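Local atomic coordinates of 3-deoxy-D-manno-octulosonate 8-phosphate phosphatase KdsC (Haemophilus influenzae Rd, PDB entry 1K1E), a protein that catalyses the hydrolysis of 3-deoxy-D-manno-octulosonate 8-phosphate to 3-deoxy-D-manno-octulosonate and inorganic phosphate, a step of lipopolysaccharide biosynthesis, with magnesium as cofactor. Residues A[113-118]-A[133-138]; A[44-49]-A[162-167]. All coordinates share one frame; numbering follows the deposited sequence.

The two contacts sit in different parts of one Rossmann-like sheet-and-helix domain, their centres 24 Å apart and their nearest atoms about 12 Å apart, so neither touches the other. Interaction 1 packs helix 112-117 against the connection into the edge strand 137-138; the side chain of Phe115 is about 9 Å from the bound cobalt and about 7 Å from the side chains of the metal ligands Asp14 and Asp107. Interaction 2 brings the chain's C-terminal region onto helix 38-49, which carries Lys45, probably a substrate-binding residue. Met46 lies about 8 Å from Arg39, side chain to side chain, and the same region meets a neighbouring subunit.

Interaction 1 of 2, residues A[113-118]-A[133-138]; sequences PAFAAC and NAVDHV. With HG (mercury (II) ion), chain N.
Val135 sets a single methyl, CG1, almost exactly over the centre of the Phe115 ring, a CH-pi contact 3.5 Å from CG1 to the ring centroid and only 11° off the ring normal. The two residues belong to the Rossmann-like core of a haloacid dehalogenase-type phosphatase: Phe115 lies on helix 112-117, and Val135 on the connection leading from helix 129-132 into strand 137-138, at the edge of the parallel sheet. It is a neat example of an aromatic face being met by one branch of a beta-branched residue. All six ring carbons lie at similar range from CG1, with a slight lean toward the nearest, Phe115 CE1 and CZ, both 3.5 Å from Val135 CG1. The Val135 torsion explains the choice of branch: CG1 stands opposite the carbonyl carbon (chi1 -59°) and is carried across to the ring, while CG2 takes no part.

Ala134 adds a lighter touch, its CB meeting Phe115 CD1 obliquely at 4.2 Å. No hydrogen bond joins the segments, and the contact is apolar throughout. Ser121, on strand 120-123, touches both Phe115 and Val135, and Val131 also packs on Phe115. Beside the valine, Asp136 OD1 accepts a hydrogen bond from Ser121 N, which ties the connection to that strand.

The end of the same helix also holds a bound mercury ion. Ala114 O both accepts a hydrogen bond from Cys118 N at 3.1 Å, in the last helical turn, and binds the metal. Cys118, where the chain leaves helical geometry, supplies its SG as a ligand, and Cys88 completes the protein ligands. The two bonds differ sharply in length: mercury lies 2.3 Å from Cys118 SG but 2.9 Å from Ala114 O.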
ATOM      1  N   PRO A 113      -9.315   8.249 -25.489  1.00 13.90           N
ATOM      2  CA  PRO A 113      -9.706   9.408 -26.308  1.00 19.57           C
ATOM      3  C   PRO A 113      -8.924  10.660 -25.862  1.00 17.61           C
ATOM      4  O   PRO A 113      -8.688  11.556 -26.670  1.00 17.56           O
ATOM      5  CB  PRO A 113     -11.211   9.567 -26.038  1.00 20.84           C
ATOM      6  CG  PRO A 113     -11.643   8.201 -25.547  1.00 24.56           C
ATOM      7  CD  PRO A 113     -10.446   7.738 -24.702  1.00 18.44           C
ATOM      8  N   ALA A 114      -8.508  10.689 -24.598  1.00 11.96           N
ATOM      9  CA  ALA A 114      -7.721  11.779 -24.056  1.00 10.57           C
ATOM     10  C   ALA A 114      -6.314  11.844 -24.629  1.00 20.86           C
ATOM     11  O   ALA A 114      -5.796  12.940 -24.921  1.00 23.07           O
ATOM     12  CB  ALA A 114      -7.665  11.705 -22.501  1.00 15.52           C
ATOM     13  N   PHE A 115      -5.705  10.676 -24.823  1.00 14.31           N
ATOM     14  CA  PHE A 115      -4.378  10.628 -25.404  1.00 10.44           C
ATOM     15  C   PHE A 115      -4.458  11.190 -26.817  1.00 15.21           C
ATOM     16  O   PHE A 115      -3.600  11.936 -27.223  1.00 13.93           O
ATOM     17  CB  PHE A 115      -3.862   9.171 -25.518  1.00 13.69           C
ATOM     18  CG  PHE A 115      -3.752   8.449 -24.196  1.00 17.37           C
ATOM     19  CD1 PHE A 115      -3.951   7.054 -24.117  1.00 10.56           C
ATOM     20  CD2 PHE A 115      -3.400   9.123 -23.040  1.00 14.65           C
ATOM     21  CE1 PHE A 115      -3.800   6.350 -22.905  1.00 12.52           C
ATOM     22  CE2 PHE A 115      -3.245   8.425 -21.838  1.00 15.64           C
ATOM     23  CZ  PHE A 115      -3.449   7.033 -21.771  1.00 13.12           C
ATOM     24  N   ALA A 116      -5.513  10.779 -27.541  1.00 18.44           N
ATOM     25  CA  ALA A 116      -5.726  11.162 -28.938  1.00 20.58           C
ATOM     26  C   ALA A 116      -5.979  12.662 -29.094  1.00 15.43           C
ATOM     27  O   ALA A 116      -5.536  13.278 -30.042  1.00 20.78           O
ATOM     28  CB  ALA A 116      -6.887  10.375 -29.517  1.00 21.72           C
ATOM     29  N   ALA A 117      -6.675  13.243 -28.141  1.00 16.71           N
ATOM     30  CA  ALA A 117      -6.970  14.664 -28.216  1.00 13.70           C
ATOM     31  C   ALA A 117      -5.738  15.502 -27.860  1.00 19.83           C
ATOM     32  O   ALA A 117      -5.581  16.623 -28.418  1.00 19.16           O
ATOM     33  CB  ALA A 117      -8.061  14.974 -27.331  1.00 14.75           C
ATOM     34  N   CYS A 118      -4.845  14.990 -26.987  1.00 16.25           N
ATOM     35  CA  CYS A 118      -3.622  15.774 -26.639  1.00 15.25           C
ATOM     36  C   CYS A 118      -2.474  15.569 -27.630  1.00 17.08           C
ATOM     37  O   CYS A 118      -2.427  14.591 -28.340  1.00 22.51           O
ATOM     38  CB  CYS A 118      -3.097  15.424 -25.245  1.00 15.26           C
ATOM     39  SG  CYS A 118      -3.889  16.267 -23.858  1.00 19.32           S
ATOM     40  N   ASN A 133       0.465   0.986 -25.381  1.00 12.95           N
ATOM     41  CA  ASN A 133       0.749   1.042 -26.833  1.00 14.52           C
ATOM     42  C   ASN A 133       0.232   2.314 -27.482  1.00 20.77           C
ATOM     43  O   ASN A 133       0.722   2.776 -28.516  1.00 18.30           O
ATOM     44  CB  ASN A 133       0.104  -0.140 -27.533  1.00 15.60           C
ATOM     45  CG  ASN A 133       0.796  -0.452 -28.882  1.00 16.77           C
ATOM     46  OD1 ASN A 133       0.154  -0.596 -29.930  1.00 23.84           O
ATOM     47  ND2 ASN A 133       2.065  -0.485 -28.846  1.00 12.00           N
ATOM     48  N   ALA A 134      -0.745   2.905 -26.828  1.00 11.97           N
ATOM     49  CA  ALA A 134      -1.361   4.100 -27.367  1.00 15.18           C
ATOM     50  C   ALA A 134      -0.683   5.447 -27.078  1.00 22.56           C
ATOM     51  O   ALA A 134      -0.932   6.444 -27.774  1.00 21.59           O
ATOM     52  CB  ALA A 134      -2.859   4.149 -26.885  1.00 12.11           C
ATOM     53  N   VAL A 135       0.144   5.514 -26.060  1.00 13.54           N
ATOM     54  CA  VAL A 135       0.725   6.822 -25.680  1.00 15.18           C
ATOM     55  C   VAL A 135       2.088   7.033 -26.319  1.00 21.65           C
ATOM     56  O   VAL A 135       2.666   6.103 -26.903  1.00 15.41           O
ATOM     57  CB  VAL A 135       0.960   6.879 -24.181  1.00 10.97           C
ATOM     58  CG1 VAL A 135      -0.345   6.671 -23.396  1.00 13.56           C
ATOM     59  CG2 VAL A 135       1.973   5.771 -23.806  1.00 16.80           C
ATOM     60  N   ASP A 136       2.618   8.242 -26.186  1.00 17.70           N
ATOM     61  CA  ASP A 136       3.929   8.582 -26.723  1.00 18.41           C
ATOM     62  C   ASP A 136       5.039   8.076 -25.836  1.00 18.55           C
ATOM     63  O   ASP A 136       6.088   7.636 -26.321  1.00 17.29           O
ATOM     64  CB  ASP A 136       4.051  10.096 -26.884  1.00 21.67           C
ATOM     65  CG  ASP A 136       3.104  10.627 -27.931  1.00 20.66           C
ATOM     66  OD1 ASP A 136       2.323  11.594 -27.664  1.00 23.49           O
ATOM     67  OD2 ASP A 136       3.109  10.032 -29.023  1.00 25.92           O
ATOM     68  N   HIS A 137       4.795   8.095 -24.532  1.00 11.05           N
ATOM     69  CA  HIS A 137       5.832   7.713 -23.617  1.00 15.73           C
ATOM     70  C   HIS A 137       5.308   6.875 -22.462  1.00 18.58           C
ATOM     71  O   HIS A 137       4.418   7.299 -21.720  1.00 18.29           O
ATOM     72  CB  HIS A 137       6.485   9.004 -23.081  1.00 22.50           C
ATOM     73  CG  HIS A 137       6.702  10.082 -24.120  1.00 32.05           C
ATOM     74  ND1 HIS A 137       7.767  10.078 -25.003  1.00 38.42           N
ATOM     75  CD2 HIS A 137       6.042  11.252 -24.346  1.00 29.57           C
ATOM     76  CE1 HIS A 137       7.761  11.196 -25.716  1.00 22.94           C
ATOM     77  NE2 HIS A 137       6.727  11.926 -25.334  1.00 28.83           N
ATOM     78  N   VAL A 138       5.865   5.690 -22.277  1.00 13.15           N
ATOM     79  CA  VAL A 138       5.450   4.874 -21.149  1.00 11.41           C
ATOM     80  C   VAL A 138       6.388   5.157 -20.009  1.00 17.98           C
ATOM     81  O   VAL A 138       7.592   4.967 -20.152  1.00 14.23           O
ATOM     82  CB  VAL A 138       5.475   3.372 -21.516  1.00 11.52           C
ATOM     83  CG1 VAL A 138       5.138   2.498 -20.253  1.00 13.78           C
ATOM     84  CG2 VAL A 138       4.433   3.118 -22.622  1.00 15.42           C
TER
HETATM   85 HG    HG N 301      -6.024  15.539 -23.676  1.00 19.28          HG

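Interaction 2 of 2, residues A[44-49]-A[162-167]; sequences IKMLMD and SSVFDT
Met46 reaches out from helix 38-49 to Val164 and Phe165 on the short helix 163-166, a helix-on-helix contact between an early part of the Rossmann-like fold and the C-terminal region of the chain. At the start of the second segment, Ser162 prepares the turn. Its carbonyl oxygen takes two backbone hydrogen bonds, from Phe165 N and Asp166 N, both at 2.9 Å to Ser162 O. Its hydroxyl donates to Asp166 OD1 over 2.7 Å, arriving from above the carboxylate plane.

Val164 comes next and directs its side chain at helix 38-49. Its CG1 lies 4.2 Å from Met46 CG, while Val164 CG2 lies near the carboxylate of Asp49, 4.3 Å from Asp49 OD1, which is hydrogen-bonded to Ser174 OG. The Met46 chain runs extended beyond CG through both of its outer torsions, which carries CE to 3.5 Å from Val164 O. That buried carbonyl oxygen has no polar partner in the model and is met here by a methyl.

At Phe165 the same methyl packs against the base of the side chain, with Met46 CE 3.5 Å from Phe165 CB, and the two side chains cross at about a right angle. The ring itself leads elsewhere: with CG held between the backbone N and the carbonyl carbon (chi1 62°), it folds back so that one face lies over Ser162 O. It also meets Tyr130 of a neighbouring subunit, and Phe165 O is hydrogen-bonded to Ser109 OG of that subunit, two residues beyond its metal ligand Asp107. This short helix therefore faces both its own core and the tetramer interface.

Thr167 closes the segment as N-cap of helix 168-174. Its OG1 takes part in a hydrogen bond with Gly170 N and donates to Ser163 O at 2.8 Å, tilted 18° from the carbonyl plane.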
ATOM      1  N   ILE A  44       3.732  19.094  -9.591  1.00 12.08           N
ATOM      2  CA  ILE A  44       2.645  19.935 -10.064  1.00 11.87           C
ATOM      3  C   ILE A  44       3.007  21.385  -9.786  1.00 19.53           C
ATOM      4  O   ILE A  44       2.869  22.233 -10.672  1.00 17.03           O
ATOM      5  CB  ILE A  44       1.352  19.520  -9.350  1.00 15.43           C
ATOM      6  CG1 ILE A  44       0.778  18.273 -10.045  1.00 14.20           C
ATOM      7  CG2 ILE A  44       0.319  20.609  -9.396  1.00 20.54           C
ATOM      8  CD1 ILE A  44      -0.243  17.527  -9.153  1.00 14.54           C
ATOM      9  N   LYS A  45       3.511  21.676  -8.582  1.00 15.59           N
ATOM     10  CA  LYS A  45       3.861  23.073  -8.278  1.00 23.02           C
ATOM     11  C   LYS A  45       5.023  23.530  -9.166  1.00 22.64           C
ATOM     12  O   LYS A  45       5.091  24.707  -9.538  1.00 17.49           O
ATOM     13  CB  LYS A  45       4.306  23.265  -6.817  1.00 10.36           C
ATOM     14  CG  LYS A  45       3.309  22.744  -5.788  1.00 19.01           C
ATOM     15  CD  LYS A  45       1.918  23.349  -6.036  1.00 30.80           C
ATOM     16  CE  LYS A  45       1.892  24.891  -5.889  1.00 29.57           C
ATOM     17  NZ  LYS A  45       0.574  25.466  -6.361  1.00 35.25           N
ATOM     18  N   MET A  46       5.974  22.612  -9.420  1.00 12.09           N
ATOM     19  CA  MET A  46       7.128  22.976 -10.235  1.00 13.98           C
ATOM     20  C   MET A  46       6.644  23.345 -11.606  1.00 14.78           C
ATOM     21  O   MET A  46       7.125  24.283 -12.216  1.00 14.74           O
ATOM     22  CB  MET A  46       8.131  21.813 -10.278  1.00  8.48           C
ATOM     23  CG  MET A  46       8.869  21.695  -8.999  1.00 17.53           C
ATOM     24  SD  MET A  46       9.804  20.195  -8.923  1.00 16.96           S
ATOM     25  CE  MET A  46      11.045  20.643  -7.525  1.00 16.94           C
ATOM     26  N   LEU A  47       5.677  22.593 -12.117  1.00 15.01           N
ATOM     27  CA  LEU A  47       5.194  22.935 -13.425  1.00 14.27           C
ATOM     28  C   LEU A  47       4.582  24.313 -13.492  1.00 16.87           C
ATOM     29  O   LEU A  47       4.942  25.110 -14.350  1.00 13.24           O
ATOM     30  CB  LEU A  47       4.146  21.925 -13.944  1.00 10.01           C
ATOM     31  CG  LEU A  47       4.651  20.488 -14.251  1.00 11.42           C
ATOM     32  CD1 LEU A  47       3.502  19.598 -14.749  1.00  9.61           C
ATOM     33  CD2 LEU A  47       5.739  20.529 -15.366  1.00 13.10           C
ATOM     34  N   MET A  48       3.678  24.572 -12.568  1.00 12.88           N
ATOM     35  CA  MET A  48       2.988  25.852 -12.561  1.00 13.46           C
ATOM     36  C   MET A  48       3.993  26.989 -12.439  1.00 21.64           C
ATOM     37  O   MET A  48       3.868  28.036 -13.096  1.00 20.38           O
ATOM     38  CB  MET A  48       1.997  25.792 -11.414  1.00 11.49           C
ATOM     39  CG  MET A  48       0.951  24.679 -11.597  1.00 21.55           C
ATOM     40  SD  MET A  48      -0.370  24.532 -10.319  1.00 33.43           S
ATOM     41  CE  MET A  48       0.335  25.309  -9.118  1.00 23.96           C
ATOM     42  N   ASP A  49       4.996  26.787 -11.599  1.00 15.98           N
ATOM     43  CA  ASP A  49       6.059  27.782 -11.387  1.00 21.83           C
ATOM     44  C   ASP A  49       6.867  28.046 -12.683  1.00 23.54           C
ATOM     45  O   ASP A  49       7.344  29.166 -12.897  1.00 20.64           O
ATOM     46  CB  ASP A  49       6.966  27.313 -10.250  1.00 19.26           C
ATOM     47  CG  ASP A  49       8.183  28.223 -10.011  1.00 27.61           C
ATOM     48  OD1 ASP A  49       9.338  27.850 -10.376  1.00 27.59           O
ATOM     49  OD2 ASP A  49       7.982  29.322  -9.446  1.00 24.56           O
ATOM     50  N   SER A 162      15.503  22.000 -15.396  1.00 19.51           N
ATOM     51  CA  SER A 162      15.715  20.928 -14.417  1.00 20.48           C
ATOM     52  C   SER A 162      16.320  21.489 -13.110  1.00 18.22           C
ATOM     53  O   SER A 162      16.133  20.908 -12.039  1.00 15.60           O
ATOM     54  CB  SER A 162      16.659  19.837 -14.975  1.00 23.65           C
ATOM     55  OG  SER A 162      18.029  20.177 -14.810  1.00 21.68           O
ATOM     56  N   SER A 163      17.017  22.621 -13.179  1.00 20.49           N
ATOM     57  CA  SER A 163      17.612  23.148 -11.948  1.00 20.62           C
ATOM     58  C   SER A 163      16.663  23.376 -10.755  1.00 18.58           C
ATOM     59  O   SER A 163      17.138  23.349  -9.620  1.00 16.92           O
ATOM     60  CB  SER A 163      18.441  24.441 -12.233  1.00 26.14           C
ATOM     61  OG  SER A 163      17.598  25.560 -12.443  1.00 30.16           O
ATOM     62  N   VAL A 164      15.357  23.551 -10.984  1.00 16.65           N
ATOM     63  CA  VAL A 164      14.399  23.740  -9.888  1.00 13.47           C
ATOM     64  C   VAL A 164      14.293  22.440  -9.066  1.00 17.46           C
ATOM     65  O   VAL A 164      14.003  22.450  -7.860  1.00 16.70           O
ATOM     66  CB  VAL A 164      12.981  24.143 -10.460  1.00 19.17           C
ATOM     67  CG1 VAL A 164      12.297  22.920 -11.126  1.00 18.27           C
ATOM     68  CG2 VAL A 164      12.097  24.717  -9.363  1.00 23.23           C
ATOM     69  N   PHE A 165      14.536  21.299  -9.707  1.00 14.04           N
ATOM     70  CA  PHE A 165      14.444  20.074  -8.905  1.00 17.39           C
ATOM     71  C   PHE A 165      15.772  19.393  -8.677  1.00 13.21           C
ATOM     72  O   PHE A 165      15.874  18.616  -7.742  1.00 16.49           O
ATOM     73  CB  PHE A 165      13.439  19.085  -9.502  1.00 11.90           C
ATOM     74  CG  PHE A 165      13.783  18.583 -10.884  1.00 15.43           C
ATOM     75  CD1 PHE A 165      14.821  17.695 -11.085  1.00 13.62           C
ATOM     76  CD2 PHE A 165      12.986  18.953 -11.982  1.00 23.13           C
ATOM     77  CE1 PHE A 165      15.068  17.162 -12.365  1.00 13.88           C
ATOM     78  CE2 PHE A 165      13.253  18.396 -13.265  1.00 14.74           C
ATOM     79  CZ  PHE A 165      14.290  17.511 -13.415  1.00 20.03           C
ATOM     80  N   ASP A 166      16.777  19.660  -9.506  1.00 12.52           N
ATOM     81  CA  ASP A 166      18.038  18.973  -9.294  1.00 17.66           C
ATOM     82  C   ASP A 166      19.128  19.731  -8.596  1.00 23.15           C
ATOM     83  O   ASP A 166      20.240  19.231  -8.490  1.00 21.26           O
ATOM     84  CB  ASP A 166      18.579  18.343 -10.568  1.00 18.35           C
ATOM     85  CG  ASP A 166      19.010  19.346 -11.595  1.00 22.85           C
ATOM     86  OD1 ASP A 166      19.149  18.926 -12.754  1.00 17.62           O
ATOM     87  OD2 ASP A 166      19.207  20.521 -11.267  1.00 18.37           O
ATOM     88  N   THR A 167      18.810  20.927  -8.127  1.00 19.92           N
ATOM     89  CA  THR A 167      19.769  21.685  -7.329  1.00 20.47           C
ATOM     90  C   THR A 167      19.145  22.384  -6.141  1.00 22.47           C
ATOM     91  O   THR A 167      17.985  22.860  -6.194  1.00 24.35           O
ATOM     92  CB  THR A 167      20.567  22.784  -8.155  1.00 19.42           C
ATOM     93  OG1 THR A 167      19.691  23.850  -8.580  1.00 21.09           O
ATOM     94  CG2 THR A 167      21.293  22.140  -9.319  1.00 23.82           C
TER